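DisA protein (Sorangium cellulosum, PDB 6CCA) is a carbon methyltransferase of the disorazol polyketide assembly line, probably adding two methyl groups to one carbon of the growing chain to give a gem-dimethyl unit. Local coordinates at residues R36-I41 with R386-Q391; E66-C71 with H136-R141; I72-G77 with E129-K134; G377-E382 with I405-D410. One frame throughout, in Å; residues are numbered along the deposited sequence.

Contact 1 of 4, residues R36-I41 with R386-Q391; sequences RSVPRI and RVAPLQ
Val38, on helix 34-41, sets its two methyls on the one methyl of Ala388, on strand 387-389. The approaches are almost equal: CG2 of Val38 lies 3.9 Å from CB of Ala388, and CG1 of Val38 lies 4.1 Å from the same CB. This near symmetry means that the valine straddles the alanine instead of touching it with a single branch. With chi1 at 174°, CG1 stands opposite the backbone N, and it also reaches CD2 of Leu390 at 4.2 Å. A further apolar pair lies three residues on. There CG2 of Ile41 meets CD1 of Leu390 at 3.9 Å, the two side chains crossing at about a right angle, so that Leu390 presents one methyl to each of the two helix residues.

The strand belongs to the antiparallel end of a sheet whose strand order matches the class I methyltransferase fold. The backbone of Ala388 is hydrogen-bonded to Leu406, and helix 34-41 packs on the face toward which the CB of Ala388 points. Helix 196-216 shares that face: Val211 and Ser208 touch Ile41, and Leu204 touches Leu390.

No hydrogen bond joins the two segments directly. Polar ties lie at the margins, where the carbonyl of Leu390 accepts from ND2 of Asn403 and the carbonyl of Gln391 accepts from NE2 of Gln42.

Contact 2 of 4, residues E66-C71 with H136-R141; sequences EDLLLC and HEVERR
Val138 of helix 135-146 points its side chain at helix 55-75, between Asp67, Leu68 and Cys71, and it supplies 89 of the 173 Å² buried between the two segments. Its CB is the branch point, directed at the opposing helix but coming within 4.2 Å of none of its atoms; the touching is left to the two methyls. CG1 goes to the backbone side. It lies 3.7 Å from the carbonyl O of Asp67 and 3.9 Å from CB of the same residue, a van der Waals approach to a carbonyl already hydrogen-bonded by the N-H of Cys71. CG1 is also 3.9 Å from the backbone N of Leu68, so this methyl rests against the helix surface itself.

CG2 takes the other direction. Chi1 of -57° puts it between the backbone N and the carbonyl carbon of Val138, and from there it meets SG of Cys71 at 3.7 Å and CD1 of Leu68 at 4.2 Å. The thiol can come forward because SG stands opposite the backbone N of Cys71, at chi1 -162°. Helix 152-163 adds Trp159 and Tyr162, both touching Leu68, and Tyr162 also touches Cys71.

The carboxylate of Asp67 turns elsewhere, with OD1 hydrogen-bonded to the hydroxyl of Tyr117. The axes of the short segments 66-71 and 136-141 approach to 9.5 Å and run roughly opposite, at 140° between their N-to-C directions. This is helix-on-helix packing in which one valine fits against the surface of the other helix, here within the mostly helical N-terminal part of the methyltransferase.

Contact 3 of 4, residues I72-G77 with E129-K134; sequences IFQDMG and ERVTPK
Gln74 reaches from the last turn of helix 55-75 to the loop 129-134, and its amide meets that loop over four successive residues. The first is Val131, whose CG1 lies 4.1 Å from NE2 of Gln74, a van der Waals contact of a methyl with the amide nitrogen. Thr132 follows: its carbonyl O accepts a hydrogen bond from NE2 of Gln74 at 2.9 Å. The bond is nearly straight at the hydrogen (176°) and lies in the glutamine's amide plane, although the donor stands well above the carbonyl plane of Thr132. Pro133 contributes its CA, 3.8 Å from OE1 of Gln74. At Lys134 the backbone N donates to OE1 of Gln74 at 2.9 Å, with an N-H...O angle of 170°, this time in the carbonyl plane and on a lone pair.

One amide therefore accepts from Lys134 and donates to Thr132, and NE2 also bonds the carbonyl of Phe79. Three bonds of fixed direction define which end is oxygen and which nitrogen. The extended chain beyond CG (chi2 -179°) carries the group across to the loop, while the backbone carbonyl of Gln74 accepts from N of Gly77 in the Schellman motif that closes the helix.

CB of Lys134 lies 3.6 Å from OE1 of Gln74; the chain then bends at chi2 and its end leads away, where NZ pairs with Glu137 and bonds the hydroxyl of Tyr117. The loop thus passes from strand 124-127 to helix 135-146 alongside the C-terminal end of helix 55-75.

Contact 4 of 4, residues G377-E382 with I405-D410; sequences GLLEEE and ILAESD
Leu379 directs CD1 from helix 372-381 at two residues on the same face of strand 402-409. Its nearer partner is CG2 of Ile405, 4.0 Å from that CD1, and the two side chains pass each other at a slant. CB of Ala407 is next, 4.3 Å from the same methyl. Because Ile405 and Ala407 are two apart in the strand, both CB atoms face the helix, while that of Leu406 between them points away. Leu379 and Ala407 are the nearest CA pair, 7.3 Å apart.

Around this core, Leu379 also touches Leu319 of helix 315-325, Phe384 and Val387. Phe384 and Val387 touch Ala407 as well, so apolar groups of three further elements join strand 402-409 around the leucine. Chi1 of -76°, with CG beside the backbone N, sets the branch toward the strand.

Further out, the strand is fixed by backbone bonds of Ile405 to Leu334 and of Ala407 to Leu332. The helix end is held by charge: Arg316 makes salt bridges with both Glu381 and Glu382, and Lys323 joins the two segments by pairing with Asp410 and bonding the carbonyl of Glu382.

Helix 372-381 thus covers one face of the sheet where strand 402-409 runs antiparallel to strand 330-337, the reversed strand characteristic of class I methyltransferases.

Overall arrangement
Contacts 1 and 4 share one sheet, and contacts 2 and 3 share helix 55-75; the two pairs lie on opposite sides of the chain's centre, with contacts 1 and 2 centred about 40 Å apart. In the sheet region, helix 34-41 and helix 372-381 cover opposite faces of neighbouring strands, 387-389 and 402-409, joined by backbone bonding, with the Arg386-Glu408 salt bridge just beside the start of strand 387-389. Contacts 2 and 4 are buried and apolar across their segments. Contact 1, also apolar, is only partly buried, as is contact 3, where a glutamine amide accepts one hydrogen bond and donates another in place of methyl packing. Lys134 packs on Leu70 and Cys71, bringing contacts 2 and 3 together.

Contact 1 of 4, residues R36-I41 with R386-Q391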
loop_
_atom_site.group_PDB
_atom_site.type_symbol
_atom_site.label_atom_id
_atom_site.label_comp_id
_atom_site.label_asym_id
_atom_site.label_seq_id
_atom_site.Cartn_x
_atom_site.Cartn_y
_atom_site.Cartn_z
ATOM N N ARG A 36 -9.253 13.085 20.934
ATOM C CA ARG A 36 -8.527 12.768 22.156
ATOM C C ARG A 36 -7.737 11.476 22.093
ATOM O O ARG A 36 -6.876 11.215 22.942
ATOM C CB ARG A 36 -9.484 12.737 23.326
ATOM C CG ARG A 36 -10.366 11.509 23.413
ATOM C CD ARG A 36 -11.426 11.838 24.453
ATOM N NE ARG A 36 -12.779 11.554 24.005
ATOM C CZ ARG A 36 -13.536 10.582 24.486
ATOM N NH1 ARG A 36 -13.066 9.745 25.398
ATOM N NH2 ARG A 36 -14.773 10.437 24.026
ATOM N N SER A 37 -8.018 10.658 21.084
ATOM C CA SER A 37 -7.244 9.459 20.845
ATOM C C SER A 37 -5.917 9.621 20.075
ATOM O O SER A 37 -5.018 8.869 20.323
ATOM C CB SER A 37 -8.147 8.476 20.073
ATOM O OG SER A 37 -9.241 8.059 20.858
ATOM N N VAL A 38 -5.805 10.597 19.215
ATOM C CA VAL A 38 -4.617 10.741 18.353
ATOM C C VAL A 38 -3.338 10.833 19.209
ATOM O O VAL A 38 -2.322 10.166 18.943
ATOM C CB VAL A 38 -4.797 11.847 17.316
ATOM C CG1 VAL A 38 -3.526 12.076 16.557
ATOM C CG2 VAL A 38 -5.883 11.449 16.337
ATOM N N PRO A 39 -3.346 11.655 20.235
ATOM C CA PRO A 39 -2.126 11.655 21.101
ATOM C C PRO A 39 -1.779 10.338 21.795
ATOM O O PRO A 39 -0.651 10.138 22.106
ATOM C CB PRO A 39 -2.450 12.791 22.178
ATOM C CG PRO A 39 -3.547 13.567 21.585
ATOM C CD PRO A 39 -4.372 12.604 20.705
ATOM N N ARG A 40 -2.725 9.437 22.051
ATOM C CA ARG A 40 -2.453 8.148 22.617
ATOM C C ARG A 40 -1.894 7.175 21.576
ATOM O O ARG A 40 -1.418 6.123 21.940
ATOM C CB ARG A 40 -3.717 7.543 23.199
ATOM C CG ARG A 40 -4.251 8.337 24.398
ATOM C CD ARG A 40 -5.601 7.863 24.906
ATOM N NE ARG A 40 -6.023 8.668 26.098
ATOM C CZ ARG A 40 -7.129 9.440 26.227
ATOM N NH1 ARG A 40 -8.036 9.559 25.267
ATOM N NH2 ARG A 40 -7.356 10.107 27.369
ATOM N N ILE A 41 -1.973 7.539 20.291
ATOM C CA ILE A 41 -1.498 6.647 19.191
ATOM C C ILE A 41 -0.183 7.176 18.600
ATOM O O ILE A 41 0.675 6.395 18.220
ATOM C CB ILE A 41 -2.609 6.543 18.117
ATOM C CG1 ILE A 41 -3.894 5.947 18.705
ATOM C CG2 ILE A 41 -2.149 5.775 16.880
ATOM C CD1 ILE A 41 -5.096 6.231 17.834
ATOM N N ARG A 386 -11.053 15.576 11.870
ATOM C CA ARG A 386 -9.963 15.192 12.729
ATOM C C ARG A 386 -8.949 14.356 11.962
ATOM O O ARG A 386 -8.263 13.589 12.531
ATOM C CB ARG A 386 -10.476 14.381 13.912
ATOM C CG ARG A 386 -10.635 15.101 15.213
ATOM C CD ARG A 386 -12.127 15.110 15.509
ATOM N NE ARG A 386 -12.592 16.421 15.421
ATOM C CZ ARG A 386 -13.833 16.845 15.510
ATOM N NH1 ARG A 386 -14.877 16.055 15.641
ATOM N NH2 ARG A 386 -13.997 18.114 15.436
ATOM N N VAL A 387 -8.913 14.551 10.666
ATOM C CA VAL A 387 -8.053 13.740 9.842
ATOM C C VAL A 387 -6.611 13.859 10.300
ATOM O O VAL A 387 -6.095 14.926 10.422
ATOM C CB VAL A 387 -8.207 14.021 8.361
ATOM C CG1 VAL A 387 -7.350 13.065 7.584
ATOM C CG2 VAL A 387 -9.636 13.871 7.929
ATOM N N ALA A 388 -6.016 12.725 10.615
ATOM C CA ALA A 388 -4.694 12.663 11.229
ATOM C C ALA A 388 -3.735 11.681 10.581
ATOM O O ALA A 388 -3.670 10.504 10.971
ATOM C CB ALA A 388 -4.810 12.403 12.717
ATOM N N PRO A 389 -2.961 12.151 9.590
ATOM C CA PRO A 389 -1.810 11.411 9.187
ATOM C C PRO A 389 -0.848 11.519 10.343
ATOM O O PRO A 389 -0.608 12.656 10.868
ATOM C CB PRO A 389 -1.308 12.144 7.961
ATOM C CG PRO A 389 -2.370 13.089 7.572
ATOM C CD PRO A 389 -3.134 13.389 8.833
ATOM N N LEU A 390 -0.352 10.406 10.818
ATOM C CA LEU A 390 0.485 10.440 12.025
ATOM C C LEU A 390 1.830 11.138 11.692
ATOM O O LEU A 390 2.214 11.222 10.527
ATOM C CB LEU A 390 0.640 9.077 12.616
ATOM C CG LEU A 390 -0.659 8.496 13.164
ATOM C CD1 LEU A 390 -0.417 7.105 13.654
ATOM C CD2 LEU A 390 -1.208 9.409 14.275
ATOM N N GLN A 391 2.492 11.693 12.701
ATOM C CA GLN A 391 3.701 12.496 12.463
ATOM C C GLN A 391 4.908 11.610 12.650
ATOM O O GLN A 391 4.985 10.859 13.610
ATOM C CB GLN A 391 3.754 13.671 13.498
ATOM C CG GLN A 391 2.592 14.589 13.387
ATOM C CD GLN A 391 2.635 15.659 14.487
ATOM O OE1 GLN A 391 1.865 15.615 15.493
ATOM N NE2 GLN A 391 3.571 16.602 14.334
#

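Contact 2 of 4, residues E66-C71 with H136-R141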
loop_
_atom_site.group_PDB
_atom_site.type_symbol
_atom_site.label_atom_id
_atom_site.label_comp_id
_atom_site.label_asym_id
_atom_site.label_seq_id
_atom_site.Cartn_x
_atom_site.Cartn_y
_atom_site.Cartn_z
ATOM N N GLU A 66 17.080 2.399 -9.619
ATOM C CA GLU A 66 17.413 3.105 -10.841
ATOM C C GLU A 66 18.431 2.336 -11.700
ATOM O O GLU A 66 18.237 2.173 -12.902
ATOM C CB GLU A 66 17.996 4.474 -10.479
ATOM C CG GLU A 66 16.958 5.398 -9.899
ATOM C CD GLU A 66 17.556 6.646 -9.267
ATOM O OE1 GLU A 66 18.772 6.748 -9.066
ATOM O OE2 GLU A 66 16.752 7.528 -9.004
ATOM N N ASP A 67 19.520 1.923 -11.047
ATOM C CA ASP A 67 20.577 1.170 -11.679
ATOM C C ASP A 67 20.139 -0.200 -12.205
ATOM O O ASP A 67 20.438 -0.599 -13.312
ATOM C CB ASP A 67 21.688 1.001 -10.694
ATOM C CG ASP A 67 22.352 2.368 -10.303
ATOM O OD1 ASP A 67 22.015 3.439 -10.872
ATOM O OD2 ASP A 67 23.078 2.360 -9.326
ATOM N N LEU A 68 19.322 -0.880 -11.403
ATOM C CA LEU A 68 18.728 -2.160 -11.774
ATOM C C LEU A 68 17.880 -1.995 -13.012
ATOM O O LEU A 68 17.886 -2.863 -13.888
ATOM C CB LEU A 68 17.858 -2.659 -10.566
ATOM C CG LEU A 68 17.412 -4.128 -10.645
ATOM C CD1 LEU A 68 18.558 -5.159 -10.738
ATOM C CD2 LEU A 68 16.489 -4.361 -9.433
ATOM N N LEU A 69 17.073 -0.922 -13.042
ATOM C CA LEU A 69 16.254 -0.648 -14.178
ATOM C C LEU A 69 17.103 -0.436 -15.450
ATOM O O LEU A 69 16.772 -0.961 -16.503
ATOM C CB LEU A 69 15.357 0.560 -13.905
ATOM C CG LEU A 69 14.476 0.965 -15.057
ATOM C CD1 LEU A 69 13.574 -0.133 -15.559
ATOM C CD2 LEU A 69 13.628 2.190 -14.663
ATOM N N LEU A 70 18.155 0.335 -15.357
ATOM C CA LEU A 70 19.031 0.485 -16.527
ATOM C C LEU A 70 19.522 -0.902 -17.007
ATOM O O LEU A 70 19.480 -1.223 -18.231
ATOM C CB LEU A 70 20.192 1.366 -16.225
ATOM C CG LEU A 70 21.175 1.617 -17.397
ATOM C CD1 LEU A 70 20.518 2.110 -18.677
ATOM C CD2 LEU A 70 22.301 2.585 -16.955
ATOM N N CYS A 71 19.937 -1.727 -16.047
ATOM C CA CYS A 71 20.361 -3.101 -16.323
ATOM C C CYS A 71 19.272 -3.906 -17.014
ATOM O O CYS A 71 19.578 -4.616 -17.992
ATOM C CB CYS A 71 20.892 -3.781 -15.075
ATOM S SG CYS A 71 21.878 -5.261 -15.464
ATOM N N HIS A 136 27.414 -6.244 -13.949
ATOM C CA HIS A 136 28.198 -6.691 -12.824
ATOM C C HIS A 136 28.013 -5.797 -11.612
ATOM O O HIS A 136 27.921 -6.290 -10.478
ATOM C CB HIS A 136 29.690 -6.879 -13.239
ATOM C CG HIS A 136 29.850 -7.908 -14.342
ATOM N ND1 HIS A 136 30.339 -7.595 -15.597
ATOM C CD2 HIS A 136 29.491 -9.221 -14.402
ATOM C CE1 HIS A 136 30.297 -8.665 -16.372
ATOM N NE2 HIS A 136 29.793 -9.669 -15.670
ATOM N N GLU A 137 27.986 -4.505 -11.839
ATOM C CA GLU A 137 27.814 -3.523 -10.785
ATOM C C GLU A 137 26.553 -3.798 -9.952
ATOM O O GLU A 137 26.589 -3.777 -8.712
ATOM C CB GLU A 137 27.630 -2.128 -11.362
ATOM C CG GLU A 137 28.831 -1.213 -11.405
ATOM C CD GLU A 137 28.477 0.045 -12.232
ATOM O OE1 GLU A 137 27.504 0.748 -11.855
ATOM O OE2 GLU A 137 29.099 0.275 -13.300
ATOM N N VAL A 138 25.459 -3.960 -10.644
ATOM C CA VAL A 138 24.154 -4.173 -9.936
ATOM C C VAL A 138 24.102 -5.452 -9.160
ATOM O O VAL A 138 23.559 -5.477 -8.057
ATOM C CB VAL A 138 22.865 -3.983 -10.808
ATOM C CG1 VAL A 138 22.864 -2.595 -11.407
ATOM C CG2 VAL A 138 22.659 -5.102 -11.845
ATOM N N GLU A 139 24.692 -6.543 -9.660
ATOM C CA GLU A 139 24.728 -7.785 -8.872
ATOM C C GLU A 139 25.536 -7.680 -7.591
ATOM O O GLU A 139 25.055 -8.110 -6.535
ATOM C CB GLU A 139 25.173 -8.978 -9.775
ATOM C CG GLU A 139 24.820 -10.329 -9.133
ATOM C CD GLU A 139 25.887 -10.811 -8.159
ATOM O OE1 GLU A 139 26.984 -10.176 -8.165
ATOM O OE2 GLU A 139 25.630 -11.802 -7.392
ATOM N N ARG A 140 26.683 -6.950 -7.653
ATOM C CA ARG A 140 27.492 -6.667 -6.460
ATOM C C ARG A 140 26.703 -5.806 -5.517
ATOM O O ARG A 140 26.668 -6.037 -4.305
ATOM C CB ARG A 140 28.863 -5.995 -6.778
ATOM C CG ARG A 140 29.891 -6.927 -7.444
ATOM C CD ARG A 140 31.319 -6.317 -7.737
ATOM N NE ARG A 140 31.338 -5.368 -8.896
ATOM C CZ ARG A 140 31.671 -5.639 -10.172
ATOM N NH1 ARG A 140 32.080 -6.851 -10.559
ATOM N NH2 ARG A 140 31.586 -4.672 -11.073
ATOM N N ARG A 141 26.055 -4.777 -6.042
ATOM C CA ARG A 141 25.267 -3.841 -5.160
ATOM C C ARG A 141 24.132 -4.513 -4.477
ATOM O O ARG A 141 23.893 -4.267 -3.305
ATOM C CB ARG A 141 24.763 -2.630 -5.961
ATOM C CG ARG A 141 24.153 -1.492 -5.142
ATOM C CD ARG A 141 25.102 -1.096 -4.050
ATOM N NE ARG A 141 24.603 0.093 -3.358
ATOM C CZ ARG A 141 25.131 0.529 -2.208
ATOM N NH1 ARG A 141 26.092 -0.195 -1.607
ATOM N NH2 ARG A 141 24.642 1.625 -1.627
#

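Contact 3 of 4, residues I72-G77 with E129-K134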
loop_
_atom_site.group_PDB
_atom_site.type_symbol
_atom_site.label_atom_id
_atom_site.label_comp_id
_atom_site.label_asym_id
_atom_site.label_seq_id
_atom_site.Cartn_x
_atom_site.Cartn_y
_atom_site.Cartn_z
ATOM N N ILE A 72 18.002 -3.774 -16.611
ATOM C CA ILE A 72 16.928 -4.506 -17.278
ATOM C C ILE A 72 16.824 -4.128 -18.777
ATOM O O ILE A 72 16.794 -4.982 -19.684
ATOM C CB ILE A 72 15.581 -4.202 -16.583
ATOM C CG1 ILE A 72 15.571 -4.906 -15.219
ATOM C CG2 ILE A 72 14.403 -4.612 -17.479
ATOM C CD1 ILE A 72 14.520 -4.418 -14.251
ATOM N N PHE A 73 16.797 -2.848 -19.056
ATOM C CA PHE A 73 16.864 -2.424 -20.483
ATOM C C PHE A 73 18.096 -2.983 -21.242
ATOM O O PHE A 73 17.954 -3.456 -22.404
ATOM C CB PHE A 73 16.793 -0.908 -20.592
ATOM C CG PHE A 73 15.406 -0.350 -20.418
ATOM C CD1 PHE A 73 14.517 -0.316 -21.490
ATOM C CD2 PHE A 73 15.012 0.166 -19.217
ATOM C CE1 PHE A 73 13.238 0.214 -21.352
ATOM C CE2 PHE A 73 13.743 0.708 -19.053
ATOM C CZ PHE A 73 12.855 0.753 -20.110
ATOM N N GLN A 74 19.282 -2.917 -20.630
ATOM C CA GLN A 74 20.489 -3.410 -21.272
ATOM C C GLN A 74 20.384 -4.878 -21.559
ATOM O O GLN A 74 20.741 -5.330 -22.684
ATOM C CB GLN A 74 21.724 -3.149 -20.451
ATOM C CG GLN A 74 21.973 -1.672 -20.294
ATOM C CD GLN A 74 23.180 -1.327 -19.527
ATOM O OE1 GLN A 74 23.701 -2.114 -18.708
ATOM N NE2 GLN A 74 23.672 -0.108 -19.765
ATOM N N ASP A 75 19.861 -5.638 -20.578
ATOM C CA ASP A 75 19.534 -7.053 -20.825
ATOM C C ASP A 75 18.585 -7.245 -21.986
ATOM O O ASP A 75 18.635 -8.259 -22.598
ATOM C CB ASP A 75 18.868 -7.697 -19.621
ATOM C CG ASP A 75 19.817 -7.827 -18.426
ATOM O OD1 ASP A 75 21.054 -7.758 -18.577
ATOM O OD2 ASP A 75 19.328 -8.034 -17.306
ATOM N N MET A 76 17.666 -6.324 -22.234
ATOM C CA MET A 76 16.814 -6.406 -23.405
ATOM C C MET A 76 17.427 -5.793 -24.697
ATOM O O MET A 76 16.725 -5.711 -25.705
ATOM C CB MET A 76 15.477 -5.782 -23.095
ATOM C CG MET A 76 14.661 -6.545 -22.062
ATOM S SD MET A 76 13.273 -5.632 -21.419
ATOM C CE MET A 76 12.051 -6.043 -22.621
ATOM N N GLY A 77 18.681 -5.349 -24.653
ATOM C CA GLY A 77 19.369 -4.762 -25.811
ATOM C C GLY A 77 19.065 -3.294 -26.037
ATOM O O GLY A 77 19.057 -2.820 -27.185
ATOM N N GLU A 129 26.079 10.298 -20.748
ATOM C CA GLU A 129 27.407 9.897 -20.289
ATOM C C GLU A 129 27.453 8.996 -19.080
ATOM O O GLU A 129 28.422 8.262 -18.930
ATOM C CB GLU A 129 28.264 11.148 -19.985
ATOM C CG GLU A 129 28.794 11.800 -21.252
ATOM C CD GLU A 129 29.524 10.805 -22.167
ATOM O OE1 GLU A 129 30.679 10.433 -21.831
ATOM O OE2 GLU A 129 28.958 10.386 -23.214
ATOM N N ARG A 130 26.412 9.034 -18.255
ATOM C CA ARG A 130 26.338 8.185 -17.074
ATOM C C ARG A 130 26.038 6.735 -17.440
ATOM O O ARG A 130 26.232 5.832 -16.625
ATOM C CB ARG A 130 25.278 8.711 -16.105
ATOM C CG ARG A 130 25.845 9.290 -14.818
ATOM C CD ARG A 130 24.769 9.430 -13.754
ATOM N NE ARG A 130 25.004 8.546 -12.617
ATOM C CZ ARG A 130 24.041 8.026 -11.863
ATOM N NH1 ARG A 130 22.771 8.300 -12.124
ATOM N NH2 ARG A 130 24.349 7.230 -10.847
ATOM N N VAL A 131 25.564 6.507 -18.663
ATOM C CA VAL A 131 25.240 5.155 -19.093
ATOM C C VAL A 131 26.553 4.326 -19.300
ATOM O O VAL A 131 27.398 4.701 -20.123
ATOM C CB VAL A 131 24.356 5.179 -20.335
ATOM C CG1 VAL A 131 24.156 3.815 -20.931
ATOM C CG2 VAL A 131 22.998 5.769 -20.022
ATOM N N THR A 132 26.753 3.295 -18.478
ATOM C CA THR A 132 27.820 2.288 -18.660
ATOM C C THR A 132 27.184 0.865 -18.522
ATOM O O THR A 132 25.983 0.781 -18.228
ATOM C CB THR A 132 28.908 2.462 -17.610
ATOM O OG1 THR A 132 28.390 2.130 -16.321
ATOM C CG2 THR A 132 29.446 3.924 -17.572
ATOM N N PRO A 133 27.967 -0.209 -18.739
ATOM C CA PRO A 133 27.423 -1.570 -18.565
ATOM C C PRO A 133 27.159 -1.821 -17.080
ATOM O O PRO A 133 28.040 -1.708 -16.249
ATOM C CB PRO A 133 28.534 -2.498 -19.146
ATOM C CG PRO A 133 29.331 -1.542 -20.070
ATOM C CD PRO A 133 29.381 -0.305 -19.199
ATOM N N LYS A 134 25.890 -2.060 -16.752
ATOM C CA LYS A 134 25.496 -2.175 -15.356
ATOM C C LYS A 134 25.485 -3.612 -14.791
ATOM O O LYS A 134 25.465 -3.783 -13.566
ATOM C CB LYS A 134 24.091 -1.551 -15.163
ATOM C CG LYS A 134 24.117 -0.054 -15.346
ATOM C CD LYS A 134 24.860 0.550 -14.174
ATOM C CE LYS A 134 25.154 2.012 -14.327
ATOM N NZ LYS A 134 25.705 2.610 -13.050
#

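Contact 4 of 4, residues G377-E382 with I405-D410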
loop_
_atom_site.group_PDB
_atom_site.type_symbol
_atom_site.label_atom_id
_atom_site.label_comp_id
_atom_site.label_asym_id
_atom_site.label_seq_id
_atom_site.Cartn_x
_atom_site.Cartn_y
_atom_site.Cartn_z
ATOM N N GLY A 377 -6.248 16.197 2.688
ATOM C CA GLY A 377 -7.154 17.091 1.921
ATOM C C GLY A 377 -8.290 16.356 1.299
ATOM O O GLY A 377 -9.466 16.763 1.372
ATOM N N LEU A 378 -8.008 15.203 0.717
ATOM C CA LEU A 378 -9.102 14.457 0.142
ATOM C C LEU A 378 -10.152 13.933 1.164
ATOM O O LEU A 378 -11.379 13.976 0.870
ATOM C CB LEU A 378 -8.596 13.265 -0.691
ATOM C CG LEU A 378 -9.614 12.383 -1.432
ATOM C CD1 LEU A 378 -10.395 13.124 -2.485
ATOM C CD2 LEU A 378 -8.979 11.146 -2.049
ATOM N N LEU A 379 -9.686 13.406 2.284
ATOM C CA LEU A 379 -10.598 12.802 3.251
ATOM C C LEU A 379 -11.463 13.976 3.799
ATOM O O LEU A 379 -12.677 13.783 4.039
ATOM C CB LEU A 379 -9.826 12.186 4.387
ATOM C CG LEU A 379 -9.177 10.858 3.950
ATOM C CD1 LEU A 379 -8.064 10.455 4.851
ATOM C CD2 LEU A 379 -10.250 9.722 3.889
ATOM N N GLU A 380 -10.800 15.106 4.084
ATOM C CA GLU A 380 -11.597 16.337 4.493
ATOM C C GLU A 380 -12.660 16.730 3.500
ATOM O O GLU A 380 -13.824 16.983 3.888
ATOM C CB GLU A 380 -10.651 17.506 4.788
ATOM C CG GLU A 380 -9.934 17.304 6.083
ATOM C CD GLU A 380 -8.790 18.281 6.334
ATOM O OE1 GLU A 380 -8.464 19.014 5.408
ATOM O OE2 GLU A 380 -8.232 18.287 7.455
ATOM N N GLU A 381 -12.330 16.767 2.215
ATOM C CA GLU A 381 -13.318 17.076 1.201
ATOM C C GLU A 381 -14.448 16.122 1.171
ATOM O O GLU A 381 -15.541 16.488 0.782
ATOM C CB GLU A 381 -12.724 17.097 -0.204
ATOM C CG GLU A 381 -11.854 18.290 -0.455
ATOM C CD GLU A 381 -11.008 18.146 -1.705
ATOM O OE1 GLU A 381 -11.369 17.430 -2.654
ATOM O OE2 GLU A 381 -9.972 18.779 -1.719
ATOM N N GLU A 382 -14.189 14.854 1.482
ATOM C CA GLU A 382 -15.218 13.830 1.481
ATOM C C GLU A 382 -15.984 13.753 2.782
ATOM O O GLU A 382 -16.781 12.828 3.002
ATOM C CB GLU A 382 -14.588 12.456 1.098
ATOM C CG GLU A 382 -14.121 12.402 -0.377
ATOM C CD GLU A 382 -15.228 12.770 -1.373
ATOM O OE1 GLU A 382 -16.293 12.136 -1.330
ATOM O OE2 GLU A 382 -14.981 13.698 -2.178
ATOM N N ILE A 405 -2.925 6.785 8.653
ATOM C CA ILE A 405 -3.833 7.940 8.557
ATOM C C ILE A 405 -5.149 7.576 9.197
ATOM O O ILE A 405 -5.719 6.557 8.864
ATOM C CB ILE A 405 -4.037 8.438 7.123
ATOM C CG1 ILE A 405 -2.664 8.710 6.442
ATOM C CG2 ILE A 405 -4.902 9.707 7.123
ATOM C CD1 ILE A 405 -2.439 7.881 5.252
ATOM N N LEU A 406 -5.576 8.364 10.173
ATOM C CA LEU A 406 -6.847 8.179 10.899
ATOM C C LEU A 406 -7.827 9.275 10.503
ATOM O O LEU A 406 -7.426 10.420 10.293
ATOM C CB LEU A 406 -6.642 8.219 12.409
ATOM C CG LEU A 406 -5.473 7.358 12.944
ATOM C CD1 LEU A 406 -5.252 7.602 14.415
ATOM C CD2 LEU A 406 -5.728 5.926 12.721
ATOM N N ALA A 407 -9.092 8.926 10.352
ATOM C CA ALA A 407 -10.095 9.909 9.961
ATOM C C ALA A 407 -11.459 9.526 10.582
ATOM O O ALA A 407 -11.767 8.335 10.707
ATOM C CB ALA A 407 -10.218 9.896 8.484
ATOM N N GLU A 408 -12.211 10.542 11.000
ATOM C CA GLU A 408 -13.504 10.359 11.691
ATOM C C GLU A 408 -14.617 10.730 10.738
ATOM O O GLU A 408 -14.659 11.821 10.118
ATOM C CB GLU A 408 -13.513 11.246 12.934
ATOM C CG GLU A 408 -14.808 11.293 13.727
ATOM C CD GLU A 408 -14.634 12.212 14.925
ATOM O OE1 GLU A 408 -15.013 13.358 14.754
ATOM O OE2 GLU A 408 -14.142 11.758 16.008
ATOM N N SER A 409 -15.550 9.828 10.584
ATOM C CA SER A 409 -16.622 10.063 9.649
ATOM C C SER A 409 -17.653 10.995 10.277
ATOM O O SER A 409 -17.996 10.826 11.427
ATOM C CB SER A 409 -17.358 8.773 9.323
ATOM O OG SER A 409 -18.378 9.074 8.409
ATOM N N ASP A 410 -18.161 11.931 9.484
ATOM C CA ASP A 410 -19.214 12.823 9.936
ATOM C C ASP A 410 -20.586 12.163 9.818
ATOM O O ASP A 410 -21.598 12.766 10.176
ATOM C CB ASP A 410 -19.189 14.128 9.138
ATOM C CG ASP A 410 -19.656 13.946 7.707
ATOM O OD1 ASP A 410 -19.809 12.784 7.274
ATOM O OD2 ASP A 410 -19.869 14.963 7.016
#